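Local coordinates for Lmo2349 protein (Listeria monocytogenes, PDB 4GVO), which probably binds L-cystine or a related amino acid outside the cell as the solute-binding component of an ABC transporter, at residues Asp43-Gly48 against Ile221-Leu226; Tyr34-Val39 against Phe51-Met56; Lys228-Trp233 against Asp237-Gln242. One frame throughout, in Å; residues are numbered along the deposited sequence.

The three contacts hold neighbouring elements that touch one another, and their chemistry follows their depth. Interaction 2 is the buried one, its side-chain contacts all apolar, and joins helix 34-44 to strand 49-55. Interaction 1 lies at the surface and is ionic: just beyond the end of that same helix, an arginine reaches the turn between helices 207-222 and 225-234, while a sodium ion occupies the loop behind it. Interaction 3 is partly buried and rests on hydroxyl groups that hold the C-terminal tail against helix 225-234, the helix that interaction 1 approaches at its start. Y34 of interaction 2 packs on S230 and W233 of interaction 3.

Interaction 1: residues Asp43-Gly48 against Ile221-Leu226; sequences DKRLPG and IDDGTL. With NA (sodium ion), chain D.
R45 meets D223 in a salt bridge between the loop after helix 34-44 and an Asx turn that leads into helix 225-234 of this family 3 solute-binding protein. The R45 side chain, extended from CG to NE, brings its guanidinium end-on to one carboxylate oxygen: NH1 lies 2.9 Å and NH2 2.8 Å from D223 OD2. Both bonds lie near the guanidinium plane, but the carboxylate is turned 67° against it. NH2 meets the syn lone pair of OD2; NH1 comes from above the carboxylate plane, 53° out of it. E41 at NE and S219 at NH1 further fix the rotation of the guanidinium.

Hydrogen bonds within the turn position the acceptor. D223 OD1 accepts from T225 N at 3.0 Å, closing the Asx turn, and the T225 hydroxyl approaches the same oxygen from the same face. G224 between them holds the N-cap position of the following helix, with a positive phi of 86° at which a CB would be jammed against the carbonyl O of D223.

Metal coordination occupies the other side of the R45 loop. The sodium ion is bound by D43 through both its backbone O and OD1, by L46 O, by a water and by Y49 O. D43 OD2 turns instead to F51 N, so the carboxylate is gripped at both oxygens. The metal lies 2.2 Å from D43 OD1 and 2.3 Å from L46 O.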
ATOM      1  N   ASP A  43      -8.283   3.235  17.730  1.00  9.86           N
ATOM      2  CA  ASP A  43      -9.576   3.700  18.242  1.00 10.91           C
ATOM      3  C   ASP A  43      -9.736   3.324  19.727  1.00 11.55           C
ATOM      4  O   ASP A  43     -10.154   4.151  20.536  1.00 11.79           O
ATOM      5  CB  ASP A  43     -10.692   3.083  17.374  1.00 11.57           C
ATOM      6  CG  ASP A  43     -12.088   3.593  17.674  1.00 14.06           C
ATOM      7  OD1 ASP A  43     -12.263   4.529  18.435  1.00 19.13           O
ATOM      8  OD2 ASP A  43     -13.020   3.109  17.004  1.00 20.75           O
ATOM      9  N   LYS A  44      -9.344   2.099  20.078  1.00 11.68           N
ATOM     10  CA  LYS A  44      -9.477   1.622  21.433  0.50 12.79           C
ATOM     11  C   LYS A  44      -8.698   2.520  22.422  1.00 12.03           C
ATOM     12  O   LYS A  44      -9.114   2.716  23.575  1.00 14.31           O
ATOM     13  CB  LYS A  44      -9.046   0.150  21.428  0.50 15.54           C
ATOM     14  CG  LYS A  44      -8.901  -0.549  22.740  0.50 15.39           C
ATOM     15  CD  LYS A  44      -8.209  -1.891  22.522  0.50 15.96           C
ATOM     16  CE  LYS A  44      -8.940  -2.756  21.505  0.50 18.07           C
ATOM     17  NZ  LYS A  44      -8.131  -3.963  21.090  0.50 21.42           N
ATOM     18  N   ARG A  45      -7.579   3.064  21.955  1.00 11.54           N
ATOM     19  CA  ARG A  45      -6.707   3.867  22.738  1.00 10.58           C
ATOM     20  C   ARG A  45      -6.975   5.356  22.676  1.00 11.26           C
ATOM     21  O   ARG A  45      -6.246   6.159  23.296  1.00 13.19           O
ATOM     22  CB  ARG A  45      -5.254   3.535  22.354  1.00 12.29           C
ATOM     23  CG  ARG A  45      -4.977   2.055  22.564  1.00 15.42           C
ATOM     24  CD  ARG A  45      -3.528   1.736  22.364  1.00 18.71           C
ATOM     25  NE  ARG A  45      -3.321   0.278  22.347  1.00 14.96           N
ATOM     26  CZ  ARG A  45      -2.261  -0.321  22.847  1.00 16.88           C
ATOM     27  NH1 ARG A  45      -1.287   0.397  23.404  1.00 20.34           N
ATOM     28  NH2 ARG A  45      -2.138  -1.615  22.739  1.00 16.79           N
ATOM     29  N   LEU A  46      -8.050   5.749  22.000  1.00 11.47           N
ATOM     30  CA  LEU A  46      -8.418   7.179  21.879  1.00 11.42           C
ATOM     31  C   LEU A  46      -9.880   7.318  22.275  1.00 12.82           C
ATOM     32  O   LEU A  46     -10.786   7.261  21.429  1.00 13.40           O
ATOM     33  CB  LEU A  46      -8.209   7.627  20.434  1.00 12.51           C
ATOM     34  CG  LEU A  46      -6.723   7.823  20.026  1.00 11.25           C
ATOM     35  CD1 LEU A  46      -6.667   8.185  18.528  1.00 12.90           C
ATOM     36  CD2 LEU A  46      -5.969   8.876  20.864  1.00 14.78           C
ATOM     37  N   PRO A  47     -10.133   7.458  23.569  1.00 17.14           N
ATOM     38  CA  PRO A  47     -11.523   7.525  24.006  1.00 18.99           C
ATOM     39  C   PRO A  47     -12.314   8.748  23.550  1.00 15.73           C
ATOM     40  O   PRO A  47     -13.542   8.693  23.502  1.00 20.86           O
ATOM     41  CB  PRO A  47     -11.410   7.460  25.530  1.00 22.90           C
ATOM     42  CG  PRO A  47     -10.038   7.894  25.864  1.00 24.21           C
ATOM     43  CD  PRO A  47      -9.180   7.484  24.691  1.00 18.67           C
ATOM     44  N   GLY A  48     -11.615   9.793  23.110  1.00 14.06           N
ATOM     45  CA  GLY A  48     -12.308  10.973  22.594  1.00 14.74           C
ATOM     46  C   GLY A  48     -12.721  10.875  21.139  1.00 16.26           C
ATOM     47  O   GLY A  48     -13.291  11.808  20.582  1.00 16.83           O
ATOM     48  N   ILE A 221       3.290   0.512  19.468  1.00 11.50           N
ATOM     49  CA  ILE A 221       4.679   0.088  19.319  1.00 12.67           C
ATOM     50  C   ILE A 221       5.265  -0.317  20.673  1.00 12.84           C
ATOM     51  O   ILE A 221       5.869  -1.403  20.812  1.00 14.43           O
ATOM     52  CB  ILE A 221       5.498   1.202  18.639  1.00 13.50           C
ATOM     53  CG1 ILE A 221       5.120   1.268  17.153  1.00 13.86           C
ATOM     54  CG2 ILE A 221       7.007   0.961  18.874  1.00 14.98           C
ATOM     55  CD1 ILE A 221       5.594   2.548  16.474  1.00 16.21           C
ATOM     56  N   ASP A 222       5.084   0.533  21.652  1.00 14.44           N
ATOM     57  CA  ASP A 222       5.844   0.440  22.908  1.00 15.51           C
ATOM     58  C   ASP A 222       5.467  -0.801  23.729  1.00 15.92           C
ATOM     59  O   ASP A 222       6.313  -1.360  24.446  1.00 19.71           O
ATOM     60  CB  ASP A 222       5.678   1.685  23.767  1.00 16.42           C
ATOM     61  CG  ASP A 222       6.391   2.916  23.202  1.00 20.15           C
ATOM     62  OD1 ASP A 222       7.132   2.791  22.228  1.00 20.54           O
ATOM     63  OD2 ASP A 222       6.196   4.029  23.716  1.00 26.12           O
ATOM     64  N   ASP A 223       4.210  -1.237  23.613  1.00 15.44           N
ATOM     65  CA  ASP A 223       3.766  -2.423  24.323  1.00 15.84           C
ATOM     66  C   ASP A 223       3.862  -3.752  23.555  1.00 14.46           C
ATOM     67  O   ASP A 223       3.443  -4.790  24.076  1.00 18.61           O
ATOM     68  CB  ASP A 223       2.392  -2.197  24.962  1.00 16.29           C
ATOM     69  CG  ASP A 223       1.239  -2.272  23.983  1.00 15.14           C
ATOM     70  OD1 ASP A 223       1.466  -2.632  22.811  1.00 17.71           O
ATOM     71  OD2 ASP A 223       0.103  -1.983  24.424  1.00 20.16           O
ATOM     72  N   GLY A 224       4.457  -3.713  22.356  1.00 14.46           N
ATOM     73  CA  GLY A 224       4.669  -4.896  21.566  1.00 14.31           C
ATOM     74  C   GLY A 224       3.507  -5.281  20.679  1.00 12.73           C
ATOM     75  O   GLY A 224       3.587  -6.268  19.968  1.00 13.40           O
ATOM     76  N   THR A 225       2.461  -4.473  20.673  1.00 13.26           N
ATOM     77  CA  THR A 225       1.261  -4.788  19.870  1.00 12.37           C
ATOM     78  C   THR A 225       1.569  -4.702  18.370  1.00 10.72           C
ATOM     79  O   THR A 225       1.086  -5.533  17.599  1.00 13.00           O
ATOM     80  CB  THR A 225       0.071  -3.890  20.280  1.00 11.62           C
ATOM     81  OG1 THR A 225      -0.192  -4.156  21.663  1.00 15.47           O
ATOM     82  CG2 THR A 225      -1.189  -4.206  19.435  1.00 13.99           C
ATOM     83  N   LEU A 226       2.363  -3.738  17.918  1.00 11.46           N
ATOM     84  CA  LEU A 226       2.631  -3.664  16.486  1.00 11.52           C
ATOM     85  C   LEU A 226       3.420  -4.853  16.017  1.00 12.14           C
ATOM     86  O   LEU A 226       3.196  -5.339  14.906  1.00 12.35           O
ATOM     87  CB  LEU A 226       3.302  -2.359  16.077  1.00 12.31           C
ATOM     88  CG  LEU A 226       3.149  -2.002  14.582  1.00 12.26           C
ATOM     89  CD1 LEU A 226       1.711  -1.617  14.272  1.00 13.04           C
ATOM     90  CD2 LEU A 226       4.096  -0.870  14.213  1.00 11.98           C
TER
HETATM   91 NA    NA D 702     -11.966   5.592  20.358  1.00 14.99          NA
HETATM   92  O   HOH W   1     -13.246   4.538  21.934  1.00 21.55           O

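Interaction 2: residues Tyr34-Val39 against Phe51-Met56; sequences YDVELV and FKFKTM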
ATOM      1  N   TYR A  34      -4.346  -5.994   8.266  1.00  8.86           N
ATOM      2  CA  TYR A  34      -3.405  -5.210   9.066  1.00  8.23           C
ATOM      3  C   TYR A  34      -3.855  -3.762   9.292  1.00  8.56           C
ATOM      4  O   TYR A  34      -3.883  -3.293  10.393  1.00  9.92           O
ATOM      5  CB  TYR A  34      -2.064  -5.210   8.322  1.00  9.13           C
ATOM      6  CG  TYR A  34      -0.902  -4.590   9.062  1.00  8.38           C
ATOM      7  CD1 TYR A  34      -0.508  -5.025  10.327  1.00 11.18           C
ATOM      8  CD2 TYR A  34      -0.184  -3.567   8.493  1.00  8.80           C
ATOM      9  CE1 TYR A  34       0.553  -4.440  10.958  1.00 11.48           C
ATOM     10  CE2 TYR A  34       0.927  -2.999   9.131  1.00  8.82           C
ATOM     11  CZ  TYR A  34       1.283  -3.427  10.365  1.00  9.17           C
ATOM     12  OH  TYR A  34       2.364  -2.893  11.066  1.00 10.38           O
ATOM     13  N   ASP A  35      -4.182  -3.033   8.231  1.00  8.72           N
ATOM     14  CA  ASP A  35      -4.472  -1.612   8.370  1.00  8.95           C
ATOM     15  C   ASP A  35      -5.769  -1.409   9.138  1.00  7.96           C
ATOM     16  O   ASP A  35      -5.867  -0.495   9.982  1.00  9.04           O
ATOM     17  CB  ASP A  35      -4.538  -0.933   7.019  1.00  8.90           C
ATOM     18  CG  ASP A  35      -3.174  -0.659   6.405  1.00  9.62           C
ATOM     19  OD1 ASP A  35      -2.333  -1.590   6.391  1.00  9.90           O
ATOM     20  OD2 ASP A  35      -2.976   0.476   5.851  1.00 11.50           O
ATOM     21  N   VAL A  36      -6.758  -2.233   8.831  1.00  9.06           N
ATOM     22  CA  VAL A  36      -8.048  -2.162   9.503  1.00  9.45           C
ATOM     23  C   VAL A  36      -7.914  -2.460  10.979  1.00  9.50           C
ATOM     24  O   VAL A  36      -8.417  -1.686  11.825  1.00  9.93           O
ATOM     25  CB  VAL A  36      -9.044  -3.073   8.815  1.00  9.56           C
ATOM     26  CG1 VAL A  36     -10.367  -3.170   9.612  1.00 10.93           C
ATOM     27  CG2 VAL A  36      -9.247  -2.601   7.379  1.00 11.59           C
ATOM     28  N   GLU A  37      -7.217  -3.551  11.309  1.00 10.05           N
ATOM     29  CA  GLU A  37      -7.033  -3.916  12.697  1.00 10.23           C
ATOM     30  C   GLU A  37      -6.174  -2.904  13.452  1.00  9.54           C
ATOM     31  O   GLU A  37      -6.428  -2.622  14.632  1.00 10.32           O
ATOM     32  CB  GLU A  37      -6.505  -5.341  12.822  1.00 10.40           C
ATOM     33  CG  GLU A  37      -7.501  -6.358  12.255  1.00 12.24           C
ATOM     34  CD  GLU A  37      -8.867  -6.417  12.920  1.00 16.67           C
ATOM     35  OE1 GLU A  37      -9.002  -6.021  14.103  1.00 17.98           O
ATOM     36  OE2 GLU A  37      -9.822  -6.913  12.277  1.00 20.49           O
ATOM     37  N   LEU A  38      -5.183  -2.309  12.780  1.00  9.01           N
ATOM     38  CA  LEU A  38      -4.402  -1.247  13.427  1.00  8.75           C
ATOM     39  C   LEU A  38      -5.292  -0.052  13.773  1.00  8.63           C
ATOM     40  O   LEU A  38      -5.200   0.486  14.852  1.00  9.69           O
ATOM     41  CB  LEU A  38      -3.202  -0.817  12.574  1.00  9.52           C
ATOM     42  CG  LEU A  38      -2.310   0.252  13.185  1.00  8.73           C
ATOM     43  CD1 LEU A  38      -1.741  -0.179  14.527  1.00 11.85           C
ATOM     44  CD2 LEU A  38      -1.224   0.560  12.179  1.00 11.27           C
ATOM     45  N   VAL A  39      -6.119   0.401  12.846  1.00  8.79           N
ATOM     46  CA  VAL A  39      -7.036   1.505  13.106  1.00  8.74           C
ATOM     47  C   VAL A  39      -7.958   1.166  14.286  1.00  9.44           C
ATOM     48  O   VAL A  39      -8.245   2.009  15.128  1.00 10.69           O
ATOM     49  CB  VAL A  39      -7.828   1.898  11.841  1.00  9.34           C
ATOM     50  CG1 VAL A  39      -8.958   2.848  12.207  1.00 11.85           C
ATOM     51  CG2 VAL A  39      -6.894   2.524  10.826  1.00 10.16           C
ATOM     52  N   PHE A  51     -13.802   5.705  15.487  1.00 13.31           N
ATOM     53  CA  PHE A  51     -13.364   5.537  14.100  1.00 12.90           C
ATOM     54  C   PHE A  51     -14.341   4.620  13.402  1.00 15.52           C
ATOM     55  O   PHE A  51     -14.679   3.539  13.899  1.00 20.27           O
ATOM     56  CB  PHE A  51     -11.953   4.952  14.036  1.00 13.55           C
ATOM     57  CG  PHE A  51     -10.866   5.903  14.465  1.00 11.96           C
ATOM     58  CD1 PHE A  51     -10.683   6.256  15.796  1.00 15.23           C
ATOM     59  CD2 PHE A  51      -9.966   6.449  13.535  1.00 16.02           C
ATOM     60  CE1 PHE A  51      -9.684   7.132  16.187  1.00 13.90           C
ATOM     61  CE2 PHE A  51      -8.959   7.313  13.957  1.00 14.51           C
ATOM     62  CZ  PHE A  51      -8.806   7.618  15.288  1.00 13.75           C
ATOM     63  N   LYS A  52     -14.770   5.036  12.234  1.00 11.20           N
ATOM     64  CA  LYS A  52     -15.571   4.203  11.390  1.00 13.09           C
ATOM     65  C   LYS A  52     -14.971   4.164   9.993  1.00 13.13           C
ATOM     66  O   LYS A  52     -14.295   5.087   9.603  1.00 17.47           O
ATOM     67  CB  LYS A  52     -16.974   4.720  11.312  1.00 16.91           C
ATOM     68  CG  LYS A  52     -17.116   6.053  10.707  1.00 17.84           C
ATOM     69  CD  LYS A  52     -18.570   6.514  10.727  1.00 20.41           C
ATOM     70  CE  LYS A  52     -19.482   5.635   9.876  1.00 25.82           C
ATOM     71  NZ  LYS A  52     -20.869   6.154   9.868  1.00 33.62           N
ATOM     72  N   PHE A  53     -15.259   3.107   9.247  1.00 10.89           N
ATOM     73  CA  PHE A  53     -14.683   2.946   7.938  1.00 10.72           C
ATOM     74  C   PHE A  53     -15.667   3.318   6.830  1.00  9.85           C
ATOM     75  O   PHE A  53     -16.881   3.143   6.947  1.00 13.50           O
ATOM     76  CB  PHE A  53     -14.201   1.498   7.750  1.00 10.57           C
ATOM     77  CG  PHE A  53     -13.103   1.110   8.691  1.00 10.77           C
ATOM     78  CD1 PHE A  53     -11.782   1.468   8.439  1.00 10.78           C
ATOM     79  CD2 PHE A  53     -13.392   0.438   9.872  1.00 13.06           C
ATOM     80  CE1 PHE A  53     -10.789   1.100   9.313  1.00 11.61           C
ATOM     81  CE2 PHE A  53     -12.394   0.105  10.762  1.00 14.36           C
ATOM     82  CZ  PHE A  53     -11.091   0.432  10.471  1.00 13.01           C
ATOM     83  N   LYS A  54     -15.069   3.780   5.731  1.00  9.82           N
ATOM     84  CA  LYS A  54     -15.746   3.997   4.464  0.50  9.79           C
ATOM     85  C   LYS A  54     -14.890   3.324   3.398  1.00  9.64           C
ATOM     86  O   LYS A  54     -13.780   3.769   3.113  1.00 11.97           O
ATOM     87  CB  LYS A  54     -15.916   5.487   4.161  0.50 11.56           C
ATOM     88  CG  LYS A  54     -16.713   5.765   2.896  0.50 12.85           C
ATOM     89  CD  LYS A  54     -16.720   7.234   2.493  0.50 14.74           C
ATOM     90  CE  LYS A  54     -17.623   8.107   3.335  0.50 17.70           C
ATOM     91  NZ  LYS A  54     -19.069   7.990   2.963  0.50 23.01           N
ATOM     92  N   THR A  55     -15.395   2.211   2.849  1.00 10.02           N
ATOM     93  CA  THR A  55     -14.654   1.448   1.864  1.00 10.07           C
ATOM     94  C   THR A  55     -14.936   1.965   0.469  1.00 11.12           C
ATOM     95  O   THR A  55     -16.018   2.435   0.174  1.00 11.64           O
ATOM     96  CB  THR A  55     -14.943  -0.047   1.971  1.00 11.91           C
ATOM     97  OG1 THR A  55     -16.341  -0.276   1.779  1.00 14.85           O
ATOM     98  CG2 THR A  55     -14.492  -0.573   3.324  1.00 15.02           C
ATOM     99  N   MET A  56     -13.906   1.897  -0.357  1.00  8.97           N
ATOM    100  CA  MET A  56     -13.957   2.420  -1.730  1.00  9.43           C
ATOM    101  C   MET A  56     -12.846   1.785  -2.530  1.00  9.31           C
ATOM    102  O   MET A  56     -11.964   1.121  -1.971  1.00  9.88           O
ATOM    103  CB  MET A  56     -13.932   3.961  -1.772  1.00 10.32           C
ATOM    104  CG  MET A  56     -12.647   4.519  -1.251  1.00 10.30           C
ATOM    105  SD  MET A  56     -12.739   6.281  -1.039  1.00 10.89           S
ATOM    106  CE  MET A  56     -13.852   6.412   0.384  1.00 11.53           C
TER
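With chi1 at 172° in V36 and 169° in V39, the CG1 methyl of each valine stands anti to its backbone N, and both methyls meet the far end of the F53 ring. F53 places its own CG beside the backbone N (chi1 -63°) and sends the ring from strand 49-55 to helix 34-44. These are the helix and second strand of a beta-alpha-beta unit, in which strands 9-15 and 49-55 pair in parallel. The short helix and strand axes run nearly antiparallel, 10.2 Å apart at closest approach.

F53 CZ lies where the two valines, one helical turn apart, converge. V39 and F53 point at each other from opposite directions, bringing V39 CG1 to 3.7 Å from F53 CZ; V36 CG1 comes in at a slant, 3.8 Å from the same CZ. The flanking ring atoms divide in the same way, CE2 toward V36 and CE1 toward V39. L31 of the small antiparallel sheet touches both V36 and F53.

F51, two residues earlier on the same side of the strand, extends the apolar surface, its ring also packing on I11 and V13 of strand 9-15. At the start of the helix, D35 OD1 accepts from NE2 of the ligand-pocket residue Q76, making D35 a second-shell residue that helps position it. V39 CG1 bridges the two phenylalanines, 4.0 Å from F51 CD2.

Interaction 3: residues Lys228-Trp233 against Asp237-Gln242; sequences KLSEKW and DYSKEQ
S239 turns its side chain toward S230 and E231 where the C-terminal tail doubles back along helix 225-234. Its CA already lies against the helix, 3.4 Å from S230 OG. CB, one bond further, enters the angle between the S230 side chain and the next peptide, at 3.4 Å from S230 OG and 3.5 Å from E231 N. At the tip, OG stands anti to the backbone N (chi1 170°), which carries it over the helix surface and places S239 OG 2.8 Å from S230 OG. A hydrogen bond between the two hydroxyls fits this distance, although the proton of S239 has another acceptor within reach. The same S239 OG comes within 3.6 Å of E231 CB. E231 N is also near, 3.2 Å from S239 OG, but its N-H points poorly for bonding.

From the helix side, S230 OG occupies the position between its own backbone N and carbonyl carbon, chi1 62°. There its one proton can go to the carbonyl of L226 or of K227 on the preceding turn, as helical serines often do. K227 NZ bonds to S239 OG and forms a salt bridge with E231 OE1. Further along the tail, Y243 OH takes up Y238 O and K240 N, and K240 NZ reaches N96.

The tail is thus held through polar groups rather than apolar packing: a hydroxyl pair, one member buried, joined to a helix carbonyl, of L226 or K227, on one side and a lysine ammonium on the other. That ammonium would probably polarise S239 OG and strengthen it as a proton donor.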
ATOM      1  N   LYS A 228       3.193  -7.900  17.192  1.00 12.79           N
ATOM      2  CA  LYS A 228       2.222  -8.986  17.097  1.00 12.66           C
ATOM      3  C   LYS A 228       1.291  -8.846  15.866  1.00 13.68           C
ATOM      4  O   LYS A 228       1.035  -9.811  15.143  1.00 13.57           O
ATOM      5  CB  LYS A 228       1.410  -9.106  18.391  1.00 17.29           C
ATOM      6  CG  LYS A 228       2.216  -9.642  19.579  1.00 19.95           C
ATOM      7  CD  LYS A 228       1.451  -9.567  20.894  1.00 28.65           C
ATOM      8  CE  LYS A 228       2.208 -10.246  22.021  1.00 33.66           C
ATOM      9  NZ  LYS A 228       1.969 -11.726  22.028  1.00 54.42           N
ATOM     10  N   LEU A 229       0.819  -7.635  15.628  1.00 11.76           N
ATOM     11  CA  LEU A 229      -0.099  -7.377  14.508  0.60 12.91           C
ATOM     12  C   LEU A 229       0.619  -7.618  13.190  1.00 12.79           C
ATOM     13  O   LEU A 229       0.074  -8.222  12.285  1.00 11.27           O
ATOM     14  CB  LEU A 229      -0.634  -5.935  14.497  0.60 14.03           C
ATOM     15  CG  LEU A 229      -1.808  -5.539  15.384  0.60 13.72           C
ATOM     16  CD1 LEU A 229      -1.979  -4.036  15.390  0.60 16.61           C
ATOM     17  CD2 LEU A 229      -3.056  -6.276  14.912  0.60 16.77           C
ATOM     18  N   SER A 230       1.852  -7.109  13.077  1.00 10.93           N
ATOM     19  CA  SER A 230       2.592  -7.299  11.845  1.00 12.24           C
ATOM     20  C   SER A 230       2.959  -8.762  11.620  1.00 12.32           C
ATOM     21  O   SER A 230       2.912  -9.232  10.516  1.00 12.84           O
ATOM     22  CB  SER A 230       3.827  -6.404  11.793  1.00 11.37           C
ATOM     23  OG  SER A 230       4.747  -6.701  12.839  1.00 12.38           O
ATOM     24  N   GLU A 231       3.288  -9.513  12.669  1.00 11.12           N
ATOM     25  CA  GLU A 231       3.532 -10.939  12.474  0.60 12.45           C
ATOM     26  C   GLU A 231       2.287 -11.657  11.944  1.00 12.80           C
ATOM     27  O   GLU A 231       2.366 -12.463  11.008  1.00 14.61           O
ATOM     28  CB  GLU A 231       4.025 -11.609  13.760  0.60 16.11           C
ATOM     29  CG  GLU A 231       4.229 -13.109  13.560  0.60 18.62           C
ATOM     30  CD  GLU A 231       5.541 -13.652  14.084  0.60 23.53           C
ATOM     31  OE1 GLU A 231       6.436 -12.863  14.446  0.60 31.16           O
ATOM     32  OE2 GLU A 231       5.681 -14.891  14.112  0.60 29.26           O
ATOM     33  N   LYS A 232       1.144 -11.337  12.530  1.00 12.12           N
ATOM     34  CA  LYS A 232      -0.112 -11.988  12.133  1.00 11.75           C
ATOM     35  C   LYS A 232      -0.423 -11.774  10.654  1.00 11.56           C
ATOM     36  O   LYS A 232      -0.824 -12.691   9.937  1.00 14.89           O
ATOM     37  CB  LYS A 232      -1.268 -11.437  12.999  1.00 12.78           C
ATOM     38  CG  LYS A 232      -2.610 -12.023  12.673  1.00 14.17           C
ATOM     39  CD  LYS A 232      -3.688 -11.646  13.668  1.00 17.83           C
ATOM     40  CE  LYS A 232      -5.070 -12.145  13.246  1.00 20.99           C
ATOM     41  NZ  LYS A 232      -6.120 -11.707  14.222  1.00 26.87           N
ATOM     42  N   TRP A 233      -0.314 -10.531  10.210  1.00 10.72           N
ATOM     43  CA  TRP A 233      -0.830 -10.155   8.905  1.00 10.22           C
ATOM     44  C   TRP A 233       0.221 -10.106   7.827  1.00 12.25           C
ATOM     45  O   TRP A 233      -0.091 -10.360   6.678  1.00 13.20           O
ATOM     46  CB  TRP A 233      -1.511  -8.789   9.009  1.00  9.28           C
ATOM     47  CG  TRP A 233      -2.795  -8.833   9.816  1.00  9.25           C
ATOM     48  CD1 TRP A 233      -3.035  -8.314  11.074  1.00  9.99           C
ATOM     49  CD2 TRP A 233      -4.034  -9.496   9.421  1.00  9.69           C
ATOM     50  NE1 TRP A 233      -4.320  -8.575  11.481  1.00 10.40           N
ATOM     51  CE2 TRP A 233      -4.970  -9.301  10.498  1.00 10.37           C
ATOM     52  CE3 TRP A 233      -4.416 -10.200   8.326  1.00  9.58           C
ATOM     53  CZ2 TRP A 233      -6.250  -9.787  10.442  1.00 10.55           C
ATOM     54  CZ3 TRP A 233      -5.724 -10.705   8.265  1.00 11.65           C
ATOM     55  CH2 TRP A 233      -6.625 -10.488   9.299  1.00 11.24           C
ATOM     56  N   ASP A 237       8.698 -12.770   8.508  1.00 18.45           N
ATOM     57  CA  ASP A 237       9.792 -12.187   7.702  1.00 19.01           C
ATOM     58  C   ASP A 237       9.673 -10.642   7.554  1.00 15.44           C
ATOM     59  O   ASP A 237      10.631  -9.942   7.198  1.00 17.02           O
ATOM     60  CB  ASP A 237       9.782 -12.782   6.278  1.00 26.67           C
ATOM     61  CG  ASP A 237      10.324 -14.177   6.198  1.00 33.13           C
ATOM     62  OD1 ASP A 237      10.834 -14.680   7.212  1.00 33.09           O
ATOM     63  OD2 ASP A 237      10.268 -14.767   5.070  1.00 34.49           O
ATOM     64  N   TYR A 238       8.460 -10.140   7.773  1.00 13.02           N
ATOM     65  CA  TYR A 238       8.128  -8.722   7.537  1.00 12.30           C
ATOM     66  C   TYR A 238       7.677  -7.980   8.780  1.00 13.71           C
ATOM     67  O   TYR A 238       7.178  -6.864   8.701  1.00 15.62           O
ATOM     68  CB  TYR A 238       7.089  -8.658   6.401  1.00 12.31           C
ATOM     69  CG  TYR A 238       7.698  -9.235   5.140  1.00 12.69           C
ATOM     70  CD1 TYR A 238       8.710  -8.566   4.456  1.00 14.09           C
ATOM     71  CD2 TYR A 238       7.314 -10.482   4.675  1.00 14.51           C
ATOM     72  CE1 TYR A 238       9.341  -9.145   3.359  1.00 16.85           C
ATOM     73  CE2 TYR A 238       7.894 -11.042   3.560  1.00 14.34           C
ATOM     74  CZ  TYR A 238       8.930 -10.373   2.917  1.00 14.36           C
ATOM     75  OH  TYR A 238       9.513 -10.939   1.810  1.00 19.31           O
ATOM     76  N   SER A 239       7.800  -8.647   9.915  1.00 13.95           N
ATOM     77  CA  SER A 239       7.299  -8.156  11.172  1.00 12.60           C
ATOM     78  C   SER A 239       8.460  -7.542  11.976  1.00 13.33           C
ATOM     79  O   SER A 239       9.502  -8.184  12.202  1.00 15.15           O
ATOM     80  CB  SER A 239       6.694  -9.320  11.938  1.00 13.97           C
ATOM     81  OG  SER A 239       6.389  -8.957  13.244  1.00 15.42           O
ATOM     82  N   LYS A 240       8.229  -6.332  12.471  1.00 11.96           N
ATOM     83  CA  LYS A 240       9.190  -5.572  13.269  1.00 13.69           C
ATOM     84  C   LYS A 240       8.502  -4.939  14.492  1.00 14.58           C
ATOM     85  O   LYS A 240       7.253  -4.827  14.554  1.00 14.01           O
ATOM     86  CB  LYS A 240       9.791  -4.426  12.459  1.00 15.23           C
ATOM     87  CG  LYS A 240      10.422  -4.838  11.158  1.00 15.59           C
ATOM     88  CD  LYS A 240      11.072  -3.581  10.548  1.00 20.48           C
ATOM     89  CE  LYS A 240      11.634  -3.770   9.156  1.00 24.74           C
ATOM     90  NZ  LYS A 240      12.370  -2.528   8.704  1.00 25.43           N
ATOM     91  N   GLU A 241       9.308  -4.584  15.503  1.00 15.65           N
ATOM     92  CA  GLU A 241       8.798  -3.878  16.656  0.70 15.65           C
ATOM     93  C   GLU A 241       8.304  -2.469  16.283  1.00 15.85           C
ATOM     94  O   GLU A 241       7.315  -1.968  16.854  1.00 15.22           O
ATOM     95  CB  GLU A 241       9.860  -3.862  17.753  0.70 16.84           C
ATOM     96  CG  GLU A 241      10.385  -5.240  18.146  0.70 17.58           C
ATOM     97  CD  GLU A 241      11.440  -5.221  19.262  0.70 21.70           C
ATOM     98  OE1 GLU A 241      12.075  -4.167  19.506  0.70 19.58           O
ATOM     99  OE2 GLU A 241      11.654  -6.291  19.882  0.70 27.72           O
ATOM    100  N   GLN A 242       8.975  -1.850  15.303  1.00 14.49           N
ATOM    101  CA  GLN A 242       8.633  -0.508  14.865  1.00 14.29           C
ATOM    102  C   GLN A 242       9.213  -0.388  13.462  1.00 13.18           C
ATOM    103  O   GLN A 242      10.043  -1.198  13.046  1.00 14.11           O
ATOM    104  CB  GLN A 242       9.245   0.581  15.739  1.00 15.72           C
ATOM    105  CG  GLN A 242      10.758   0.547  15.733  1.00 19.92           C
ATOM    106  CD  GLN A 242      11.352   1.628  16.580  1.00 23.60           C
ATOM    107  OE1 GLN A 242      11.029   1.760  17.745  1.00 26.27           O
ATOM    108  NE2 GLN A 242      12.256   2.394  15.987  1.00 27.37           N
TER